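Local coordinates for protein thermostable carboxypeptidase 1 (Pyrococcus furiosus, PDB 1KA2) that acts as a metal-dependent carboxypeptidase of the M32 family, releasing amino acids one after another from the C-terminus of peptides with broad specificity, at residues Arg106-Ser109 against Glu110-Leu114; Glu132-Leu135 against Asp136-Ile139; Leu369-Leu372 against Met373-Glu377; Leu383-Met386 against Trp387-Met391. One frame throughout, in Å; residues are numbered along the deposited sequence.

Interaction 1: residues Arg106-Ser109 against Glu110-Leu114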
loop_
_atom_site.group_PDB
_atom_site.type_symbol
_atom_site.label_atom_id
_atom_site.label_comp_id
_atom_site.label_asym_id
_atom_site.label_seq_id
_atom_site.Cartn_x
_atom_site.Cartn_y
_atom_site.Cartn_z
ATOM N N ARG A 106 11.797 -13.652 -20.584
ATOM C CA ARG A 106 10.476 -14.252 -20.689
ATOM C C ARG A 106 10.537 -15.716 -20.265
ATOM O O ARG A 106 9.777 -16.155 -19.396
ATOM C CB ARG A 106 9.972 -14.150 -22.129
ATOM C CG ARG A 106 8.545 -14.596 -22.320
ATOM C CD ARG A 106 8.482 -15.886 -23.097
ATOM N NE ARG A 106 8.942 -15.758 -24.476
ATOM C CZ ARG A 106 8.214 -16.114 -25.530
ATOM N NH1 ARG A 106 6.993 -16.603 -25.352
ATOM N NH2 ARG A 106 8.720 -16.030 -26.752
ATOM N N GLU A 107 11.448 -16.464 -20.877
ATOM C CA GLU A 107 11.608 -17.878 -20.570
ATOM C C GLU A 107 11.719 -18.082 -19.057
ATOM O O GLU A 107 11.013 -18.909 -18.483
ATOM C CB GLU A 107 12.854 -18.426 -21.280
ATOM C CG GLU A 107 13.053 -19.928 -21.126
ATOM C CD GLU A 107 14.315 -20.436 -21.806
ATOM O OE1 GLU A 107 14.574 -21.656 -21.729
ATOM O OE2 GLU A 107 15.050 -19.627 -22.416
ATOM N N VAL A 108 12.594 -17.310 -18.421
ATOM C CA VAL A 108 12.805 -17.404 -16.979
ATOM C C VAL A 108 11.543 -17.132 -16.166
ATOM O O VAL A 108 11.226 -17.876 -15.240
ATOM C CB VAL A 108 13.925 -16.442 -16.522
ATOM C CG1 VAL A 108 13.906 -16.286 -15.003
ATOM C CG2 VAL A 108 15.279 -16.984 -16.967
ATOM N N SER A 109 10.829 -16.064 -16.501
ATOM C CA SER A 109 9.598 -15.743 -15.790
ATOM C C SER A 109 8.644 -16.922 -15.886
ATOM O O SER A 109 8.128 -17.401 -14.878
ATOM C CB SER A 109 8.930 -14.504 -16.388
ATOM O OG SER A 109 9.535 -13.318 -15.911
ATOM N N GLU A 110 8.418 -17.392 -17.107
ATOM C CA GLU A 110 7.523 -18.524 -17.330
ATOM C C GLU A 110 7.958 -19.735 -16.521
ATOM O O GLU A 110 7.242 -20.183 -15.633
ATOM C CB GLU A 110 7.479 -18.888 -18.823
ATOM C CG GLU A 110 6.476 -18.067 -19.624
ATOM C CD GLU A 110 6.623 -18.228 -21.130
ATOM O OE1 GLU A 110 6.673 -19.373 -21.627
ATOM O OE2 GLU A 110 6.672 -17.192 -21.820
ATOM N N THR A 111 9.139 -20.253 -16.835
ATOM C CA THR A 111 9.684 -21.416 -16.153
ATOM C C THR A 111 9.649 -21.252 -14.628
ATOM O O THR A 111 9.174 -22.132 -13.907
ATOM C CB THR A 111 11.131 -21.668 -16.624
ATOM O OG1 THR A 111 11.185 -21.556 -18.055
ATOM C CG2 THR A 111 11.596 -23.063 -16.209
ATOM N N THR A 112 10.141 -20.117 -14.141
ATOM C CA THR A 112 10.162 -19.846 -12.711
ATOM C C THR A 112 8.779 -19.965 -12.083
ATOM O O THR A 112 8.595 -20.718 -11.123
ATOM C CB THR A 112 10.754 -18.442 -12.434
ATOM O OG1 THR A 112 12.164 -18.564 -12.217
ATOM C CG2 THR A 112 10.109 -17.793 -11.228
ATOM N N SER A 113 7.811 -19.227 -12.624
ATOM C CA SER A 113 6.444 -19.264 -12.105
ATOM C C SER A 113 5.924 -20.692 -11.985
ATOM O O SER A 113 5.426 -21.096 -10.935
ATOM C CB SER A 113 5.504 -18.465 -13.011
ATOM O OG SER A 113 5.816 -17.084 -12.973
ATOM N N LEU A 114 6.038 -21.450 -13.067
ATOM C CA LEU A 114 5.578 -22.830 -13.080
ATOM C C LEU A 114 6.407 -23.736 -12.178
ATOM O O LEU A 114 5.896 -24.708 -11.616
ATOM C CB LEU A 114 5.610 -23.387 -14.503
ATOM C CG LEU A 114 4.457 -23.082 -15.463
ATOM C CD1 LEU A 114 4.434 -21.605 -15.806
ATOM C CD2 LEU A 114 4.628 -23.912 -16.733
#
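Glu107 and Thr111 meet one turn apart on the surface of helix 102-124, in the i to i+4 pattern of an alpha helix whose hydroxyl side chains turn back to the backbone. Hydrogen bonds dominate. Two donors grip Glu107 O: Thr111 N, and Thr111 OG1 at 2.7 Å, which sits above the carbonyl plane. The hydroxyl gets there because OG1 stands beside its own backbone N, opposite the carbonyl carbon (chi1 -45°). Replacing Thr111 with a valine would probably cost Glu107 O its second donor and leave a methyl facing that oxygen. Ser109 O likewise has two donors, Ser113 N and Ser113 OG, the hydroxyl at 3.0 Å. The backbone bonds Glu110 N to Arg106 O and Thr112 N to Val108 O complete the ladder.

Charge pairing adds less. Arg106 and Glu110 run side by side, and a long salt bridge links Arg106 NH1 to Glu110 OE2, whose position is doubtful; Arg106 NH2 also pairs with Glu103. Glu107 OE2 bridges to Arg144 on helix 132-149, against which Thr111 also packs. At Ser109 O, the two donors of Ser113 arrive from opposite faces of the carbonyl plane.

Interaction 2: residues Glu132-Leu135 against Asp136-Ile139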
loop_
_atom_site.group_PDB
_atom_site.type_symbol
_atom_site.label_atom_id
_atom_site.label_comp_id
_atom_site.label_asym_id
_atom_site.label_seq_id
_atom_site.Cartn_x
_atom_site.Cartn_y
_atom_site.Cartn_z
ATOM N N GLU A 132 11.635 -32.330 -10.071
ATOM C CA GLU A 132 12.823 -32.742 -10.811
ATOM C C GLU A 132 13.011 -32.117 -12.196
ATOM O O GLU A 132 13.986 -31.398 -12.424
ATOM C CB GLU A 132 12.867 -34.269 -10.936
ATOM C CG GLU A 132 14.243 -34.817 -11.310
ATOM C CD GLU A 132 14.177 -36.227 -11.873
ATOM O OE1 GLU A 132 13.442 -37.060 -11.307
ATOM O OE2 GLU A 132 14.866 -36.504 -12.878
ATOM N N PRO A 133 12.096 -32.385 -13.144
ATOM C CA PRO A 133 12.282 -31.785 -14.473
ATOM C C PRO A 133 12.411 -30.264 -14.415
ATOM O O PRO A 133 13.192 -29.678 -15.157
ATOM C CB PRO A 133 11.042 -32.249 -15.240
ATOM C CG PRO A 133 10.003 -32.353 -14.164
ATOM C CD PRO A 133 10.773 -33.026 -13.042
ATOM N N TRP A 134 11.650 -29.633 -13.526
ATOM C CA TRP A 134 11.706 -28.182 -13.371
ATOM C C TRP A 134 13.078 -27.747 -12.889
ATOM O O TRP A 134 13.551 -26.661 -13.250
ATOM C CB TRP A 134 10.643 -27.694 -12.386
ATOM C CG TRP A 134 9.265 -27.760 -12.946
ATOM C CD1 TRP A 134 8.291 -28.663 -12.634
ATOM C CD2 TRP A 134 8.722 -26.920 -13.968
ATOM N NE1 TRP A 134 7.173 -28.440 -13.401
ATOM C CE2 TRP A 134 7.411 -27.376 -14.231
ATOM C CE3 TRP A 134 9.218 -25.825 -14.692
ATOM C CZ2 TRP A 134 6.585 -26.773 -15.190
ATOM C CZ3 TRP A 134 8.401 -25.229 -15.642
ATOM C CH2 TRP A 134 7.099 -25.706 -15.883
ATOM N N LEU A 135 13.718 -28.593 -12.080
ATOM C CA LEU A 135 15.049 -28.277 -11.566
ATOM C C LEU A 135 16.080 -28.343 -12.695
ATOM O O LEU A 135 17.035 -27.571 -12.716
ATOM C CB LEU A 135 15.452 -29.240 -10.449
ATOM C CG LEU A 135 16.081 -28.596 -9.206
ATOM C CD1 LEU A 135 16.802 -29.663 -8.374
ATOM C CD2 LEU A 135 17.047 -27.505 -9.607
ATOM N N ASP A 136 15.892 -29.272 -13.629
ATOM C CA ASP A 136 16.813 -29.391 -14.758
ATOM C C ASP A 136 16.667 -28.157 -15.651
ATOM O O ASP A 136 17.645 -27.671 -16.212
ATOM C CB ASP A 136 16.526 -30.661 -15.577
ATOM C CG ASP A 136 17.008 -31.927 -14.889
ATOM O OD1 ASP A 136 18.196 -31.971 -14.494
ATOM O OD2 ASP A 136 16.206 -32.883 -14.749
ATOM N N LYS A 137 15.443 -27.659 -15.786
ATOM C CA LYS A 137 15.207 -26.477 -16.604
ATOM C C LYS A 137 15.850 -25.262 -15.959
ATOM O O LYS A 137 16.401 -24.405 -16.648
ATOM C CB LYS A 137 13.710 -26.221 -16.778
ATOM C CG LYS A 137 13.015 -27.147 -17.761
ATOM C CD LYS A 137 11.544 -26.777 -17.868
ATOM C CE LYS A 137 10.806 -27.653 -18.866
ATOM N NZ LYS A 137 9.372 -27.258 -18.953
ATOM N N ILE A 138 15.784 -25.188 -14.636
ATOM C CA ILE A 138 16.365 -24.060 -13.923
ATOM C C ILE A 138 17.889 -24.124 -13.932
ATOM O O ILE A 138 18.557 -23.093 -13.917
ATOM C CB ILE A 138 15.806 -23.981 -12.479
ATOM C CG1 ILE A 138 14.324 -23.581 -12.543
ATOM C CG2 ILE A 138 16.597 -22.984 -11.655
ATOM C CD1 ILE A 138 13.664 -23.399 -11.214
ATOM N N ILE A 139 18.451 -25.327 -13.980
ATOM C CA ILE A 139 19.903 -25.451 -14.031
ATOM C C ILE A 139 20.382 -24.925 -15.386
ATOM O O ILE A 139 21.375 -24.198 -15.474
ATOM C CB ILE A 139 20.352 -26.921 -13.828
ATOM C CG1 ILE A 139 20.278 -27.276 -12.336
ATOM C CG2 ILE A 139 21.775 -27.122 -14.334
ATOM C CD1 ILE A 139 20.416 -28.753 -12.033
HETATM O O HOH W 1 17.156 -35.295 -13.513
#
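Trp134 lies with one face of its six-membered ring over the ammonium end of Lys137, three residues on. Lys137 NZ stands 4.4 Å from the ring centroid and 27° off the ring normal, which makes a cation-pi contact. Its nearest ring atom is Trp134 CZ3, 4.0 Å from NZ. The lysine chain is stretched out beyond CG, with chi2, chi3 and chi4 all close to 180°, and this carries the charge along beside the indole; Lys137 CD meets the ring too, 4.1 Å from Trp134 CE3. The two side chains point the same way, and Trp134 also packs on Leu114, Ala115 and Ala118 of helix 102-124.

All of this occupies the first turns of the alpha helix 132-149, with Pro133 as its second residue. Four backbone bonds of the i to i+4 kind follow in succession, from Asp136 N to Glu132 O through Ile139 N to Leu135 O.

Away from the indole, Glu132 OE2 and Asp136 OD2 are 4.3 Å apart, and two like charges so near would probably repel. A water donates to both, 2.7 Å from Glu132 OE2 and 2.9 Å from Asp136 OD2. Asp136 OD1 takes a hydrogen bond from the backbone N of Ala380. On the buried side, Leu135 CD2 packs on Ile139 CG1 at 4.2 Å.

Interaction 3: residues Leu369-Leu372 against Met373-Glu377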
loop_
_atom_site.group_PDB
_atom_site.type_symbol
_atom_site.label_atom_id
_atom_site.label_comp_id
_atom_site.label_asym_id
_atom_site.label_seq_id
_atom_site.Cartn_x
_atom_site.Cartn_y
_atom_site.Cartn_z
ATOM N N LEU A 369 26.546 -27.891 -3.859
ATOM C CA LEU A 369 25.649 -28.372 -4.894
ATOM C C LEU A 369 25.493 -27.336 -6.007
ATOM O O LEU A 369 25.488 -27.698 -7.188
ATOM C CB LEU A 369 24.285 -28.742 -4.304
ATOM C CG LEU A 369 24.317 -29.923 -3.327
ATOM C CD1 LEU A 369 22.905 -30.378 -3.024
ATOM C CD2 LEU A 369 25.108 -31.072 -3.934
ATOM N N GLU A 370 25.402 -26.055 -5.643
ATOM C CA GLU A 370 25.234 -25.004 -6.653
ATOM C C GLU A 370 26.436 -24.872 -7.587
ATOM O O GLU A 370 26.272 -24.738 -8.802
ATOM C CB GLU A 370 24.937 -23.647 -5.994
ATOM C CG GLU A 370 23.673 -23.641 -5.139
ATOM C CD GLU A 370 23.037 -22.270 -4.998
ATOM O OE1 GLU A 370 23.737 -21.253 -5.157
ATOM O OE2 GLU A 370 21.826 -22.212 -4.714
ATOM N N ARG A 371 27.640 -24.900 -7.029
ATOM C CA ARG A 371 28.840 -24.797 -7.851
ATOM C C ARG A 371 28.897 -25.960 -8.850
ATOM O O ARG A 371 29.250 -25.765 -10.007
ATOM C CB ARG A 371 30.089 -24.807 -6.975
ATOM C CG ARG A 371 31.369 -24.523 -7.730
ATOM C CD ARG A 371 32.558 -24.701 -6.822
ATOM N NE ARG A 371 33.740 -24.047 -7.365
ATOM C CZ ARG A 371 34.911 -23.994 -6.740
ATOM N NH1 ARG A 371 35.054 -24.566 -5.544
ATOM N NH2 ARG A 371 35.933 -23.355 -7.302
ATOM N N LEU A 372 28.542 -27.163 -8.401
ATOM C CA LEU A 372 28.530 -28.344 -9.274
ATOM C C LEU A 372 27.487 -28.253 -10.398
ATOM O O LEU A 372 27.786 -28.563 -11.556
ATOM C CB LEU A 372 28.257 -29.607 -8.455
ATOM C CG LEU A 372 29.448 -30.269 -7.761
ATOM C CD1 LEU A 372 30.300 -29.220 -7.038
ATOM C CD2 LEU A 372 28.931 -31.350 -6.802
ATOM N N MET A 373 26.267 -27.848 -10.040
ATOM C CA MET A 373 25.146 -27.713 -10.975
ATOM C C MET A 373 25.416 -26.794 -12.172
ATOM O O MET A 373 24.972 -27.047 -13.294
ATOM C CB MET A 373 23.906 -27.205 -10.215
ATOM C CG MET A 373 23.274 -28.217 -9.257
ATOM S SD MET A 373 22.436 -27.466 -7.845
ATOM C CE MET A 373 21.143 -26.568 -8.685
ATOM N N VAL A 374 26.139 -25.715 -11.922
ATOM C CA VAL A 374 26.450 -24.746 -12.962
ATOM C C VAL A 374 27.823 -24.966 -13.616
ATOM O O VAL A 374 28.104 -24.430 -14.685
ATOM C CB VAL A 374 26.340 -23.322 -12.384
ATOM C CG1 VAL A 374 26.635 -22.286 -13.454
ATOM C CG2 VAL A 374 24.946 -23.134 -11.830
ATOM N N SER A 375 28.671 -25.760 -12.966
ATOM C CA SER A 375 30.011 -26.059 -13.488
ATOM C C SER A 375 30.050 -27.333 -14.324
ATOM O O SER A 375 30.207 -27.291 -15.544
ATOM C CB SER A 375 31.026 -26.223 -12.354
ATOM O OG SER A 375 31.198 -25.026 -11.638
ATOM N N GLU A 376 29.934 -28.471 -13.656
ATOM C CA GLU A 376 29.968 -29.755 -14.337
ATOM C C GLU A 376 28.575 -30.033 -14.895
ATOM O O GLU A 376 27.691 -29.179 -14.818
ATOM C CB GLU A 376 30.373 -30.850 -13.352
ATOM C CG GLU A 376 31.246 -31.932 -13.956
ATOM C CD GLU A 376 32.624 -31.406 -14.332
ATOM O OE1 GLU A 376 33.406 -32.165 -14.944
ATOM O OE2 GLU A 376 32.916 -30.235 -13.999
ATOM N N GLU A 377 28.374 -31.210 -15.478
ATOM C CA GLU A 377 27.061 -31.558 -16.021
ATOM C C GLU A 377 26.327 -32.355 -14.946
ATOM O O GLU A 377 26.225 -33.579 -15.012
ATOM C CB GLU A 377 27.214 -32.380 -17.311
ATOM C CG GLU A 377 25.981 -33.172 -17.762
ATOM C CD GLU A 377 24.735 -32.309 -17.929
ATOM O OE1 GLU A 377 24.789 -31.314 -18.689
ATOM O OE2 GLU A 377 23.707 -32.635 -17.295
#
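Ser375 turns its side chain back on Arg371 O at the last turn of helix 359-375. With OG placed beside the backbone N and opposite the carbonyl carbon (chi1 -64°), the hydroxyl donates to Arg371 O at 2.6 Å, tilted 29° from the carbonyl plane. Ser375 N makes a weak bond to the same oxygen at 3.0 Å. With an alanine in place of Ser375, Arg371 O would probably have to rely on that weak bond from the backbone N.

Met373, its chain bent at chi3, lays CG and SD against the carbonyl of Leu369. Its SD lies 3.1 Å from Leu369 O and also touches Leu369 CB, at 4.2 Å, while its backbone N bonds to Leu369 O. Beyond Ser375 the chain leaves helical geometry at Glu376.

Arg371 starts away from Met373-Glu377 at its first side-chain bond; its CG still lies 3.9 Å from Ser375 OG, and its guanidinium pairs with Glu154 and Glu173. The buried carboxylate of Glu370 is held by Trp412 NE1, Gly418 N and Tyr156 OH. Leu369 and Met373 press on helix 383-395 and Trp412, while Met373 and Val374 rest on helix 132-149, whose Lys143 NZ hydrogen-bonds to Met373 O and Glu376 O.

Interaction 4: residues Leu383-Met386 against Trp387-Met391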
loop_
_atom_site.group_PDB
_atom_site.type_symbol
_atom_site.label_atom_id
_atom_site.label_comp_id
_atom_site.label_asym_id
_atom_site.label_seq_id
_atom_site.Cartn_x
_atom_site.Cartn_y
_atom_site.Cartn_z
ATOM N N LEU A 383 20.744 -35.025 -7.451
ATOM C CA LEU A 383 20.944 -34.024 -6.409
ATOM C C LEU A 383 20.507 -34.479 -5.009
ATOM O O LEU A 383 21.245 -34.302 -4.031
ATOM C CB LEU A 383 20.235 -32.719 -6.798
ATOM C CG LEU A 383 20.888 -32.005 -7.988
ATOM C CD1 LEU A 383 20.089 -30.770 -8.367
ATOM C CD2 LEU A 383 22.333 -31.627 -7.636
ATOM N N PRO A 384 19.308 -35.079 -4.892
ATOM C CA PRO A 384 18.827 -35.535 -3.587
ATOM C C PRO A 384 19.854 -36.325 -2.777
ATOM O O PRO A 384 20.059 -36.036 -1.592
ATOM C CB PRO A 384 17.596 -36.352 -3.951
ATOM C CG PRO A 384 17.045 -35.572 -5.108
ATOM C CD PRO A 384 18.292 -35.322 -5.930
ATOM N N GLU A 385 20.500 -37.313 -3.394
ATOM C CA GLU A 385 21.501 -38.100 -2.674
ATOM C C GLU A 385 22.721 -37.269 -2.305
ATOM O O GLU A 385 23.230 -37.389 -1.198
ATOM C CB GLU A 385 21.922 -39.330 -3.484
ATOM C CG GLU A 385 21.001 -40.514 -3.267
ATOM C CD GLU A 385 21.016 -40.985 -1.824
ATOM O OE1 GLU A 385 20.002 -41.558 -1.361
ATOM O OE2 GLU A 385 22.051 -40.787 -1.155
ATOM N N MET A 386 23.195 -36.430 -3.221
ATOM C CA MET A 386 24.350 -35.581 -2.919
ATOM C C MET A 386 24.031 -34.685 -1.731
ATOM O O MET A 386 24.876 -34.441 -0.869
ATOM C CB MET A 386 24.707 -34.702 -4.112
ATOM C CG MET A 386 25.296 -35.450 -5.274
ATOM S SD MET A 386 25.630 -34.320 -6.608
ATOM C CE MET A 386 24.339 -34.763 -7.727
ATOM N N TRP A 387 22.804 -34.182 -1.706
ATOM C CA TRP A 387 22.341 -33.320 -0.625
ATOM C C TRP A 387 22.331 -34.138 0.663
ATOM O O TRP A 387 22.821 -33.695 1.695
ATOM C CB TRP A 387 20.931 -32.820 -0.946
ATOM C CG TRP A 387 20.328 -31.935 0.085
ATOM C CD1 TRP A 387 19.952 -32.281 1.349
ATOM C CD2 TRP A 387 19.988 -30.557 -0.074
ATOM N NE1 TRP A 387 19.389 -31.198 1.992
ATOM C CE2 TRP A 387 19.401 -30.125 1.136
ATOM C CE3 TRP A 387 20.120 -29.642 -1.124
ATOM C CZ2 TRP A 387 18.949 -28.819 1.324
ATOM C CZ3 TRP A 387 19.671 -28.344 -0.935
ATOM C CH2 TRP A 387 19.094 -27.946 0.279
ATOM N N ASN A 388 21.770 -35.341 0.585
ATOM C CA ASN A 388 21.694 -36.232 1.740
ATOM C C ASN A 388 23.061 -36.637 2.279
ATOM O O ASN A 388 23.285 -36.609 3.491
ATOM C CB ASN A 388 20.884 -37.479 1.384
ATOM C CG ASN A 388 19.389 -37.233 1.451
ATOM O OD1 ASN A 388 18.933 -36.088 1.369
ATOM N ND2 ASN A 388 18.617 -38.306 1.596
ATOM N N ASP A 389 23.975 -37.007 1.390
ATOM C CA ASP A 389 25.314 -37.401 1.817
ATOM C C ASP A 389 26.023 -36.222 2.469
ATOM O O ASP A 389 26.782 -36.400 3.419
ATOM C CB ASP A 389 26.155 -37.913 0.632
ATOM C CG ASP A 389 25.565 -39.161 -0.024
ATOM O OD1 ASP A 389 24.855 -39.934 0.656
ATOM O OD2 ASP A 389 25.831 -39.376 -1.225
ATOM N N GLU A 390 25.781 -35.018 1.957
ATOM C CA GLU A 390 26.409 -33.823 2.518
ATOM C C GLU A 390 25.837 -33.498 3.889
ATOM O O GLU A 390 26.577 -33.148 4.809
ATOM C CB GLU A 390 26.237 -32.626 1.578
ATOM C CG GLU A 390 27.380 -32.475 0.594
ATOM C CD GLU A 390 28.707 -32.227 1.293
ATOM O OE1 GLU A 390 28.927 -31.098 1.783
ATOM O OE2 GLU A 390 29.525 -33.167 1.361
ATOM N N MET A 391 24.519 -33.615 4.021
ATOM C CA MET A 391 23.862 -33.359 5.297
ATOM C C MET A 391 24.430 -34.329 6.325
ATOM O O MET A 391 24.581 -33.997 7.508
ATOM C CB MET A 391 22.349 -33.588 5.186
ATOM C CG MET A 391 21.538 -32.384 4.713
ATOM S SD MET A 391 21.646 -31.007 5.874
ATOM C CE MET A 391 20.717 -31.657 7.302
#
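Two torsions place the acids: Glu385 bends at chi2 (-63°), bringing its carboxylate round, and Asp389 sets CG beside its backbone N (chi1 -62°). Their carboxylates then meet one turn apart on the alpha helix 383-395, an i to i+4 pair of like charges. Glu385 OE2 and Asp389 OD1 stand 3.4 Å apart, with the two planes turned 48° against each other. Two acceptors this near would probably repel, but Arg398 NH2 forms salt bridges to both of these oxygens and is likely to offset the two negative charges.

The backbone between them is regular. Asp389 N donates to Glu385 O at 2.7 Å, and a straight bond joins Trp387 N to Leu383 O. Asn388 N to Pro384 O and Glu390 N to Met386 O continue the ladder, so the carbonyls of all four residues from Leu383 to Met386 are engaged in this first part of the helix.

Trp387 swings its indole off in another direction and packs on Arg366 and Leu369 of helix 359-375, while Leu383 and Met386 lie against Ile378 and Pro384 against Phe128, joining this helix to the loops round it. Glu390 leads outward, where its OE2 pairs with Arg393. Back at the helix backbone, two side chains come up to one carbonyl: Trp387 CB and Asn388 CB each rest 3.4 Å from Pro384 O.

From the N terminus, the four contacts come in series, none nested or crossing, and each lies along one helix without closing a loop, interaction 3 running off its C-terminal end. Interactions 1 and 2 lie on helices 102-124 and 132-149, consecutive in the chain, and touch where Leu114 and Thr111 meet Trp134 and Lys137. After a long intervening part of the chain, interaction 3 ends helix 359-375 and interaction 4 begins helix 383-395; they join through Leu369 against Trp387 and Met386. The two pairs meet in turn: Ile139 packs on Met373, and Leu135 on Leu383. Helix 132-149 thus bridges the earlier helix to the later two; interaction 1 touches neither 3 nor 4.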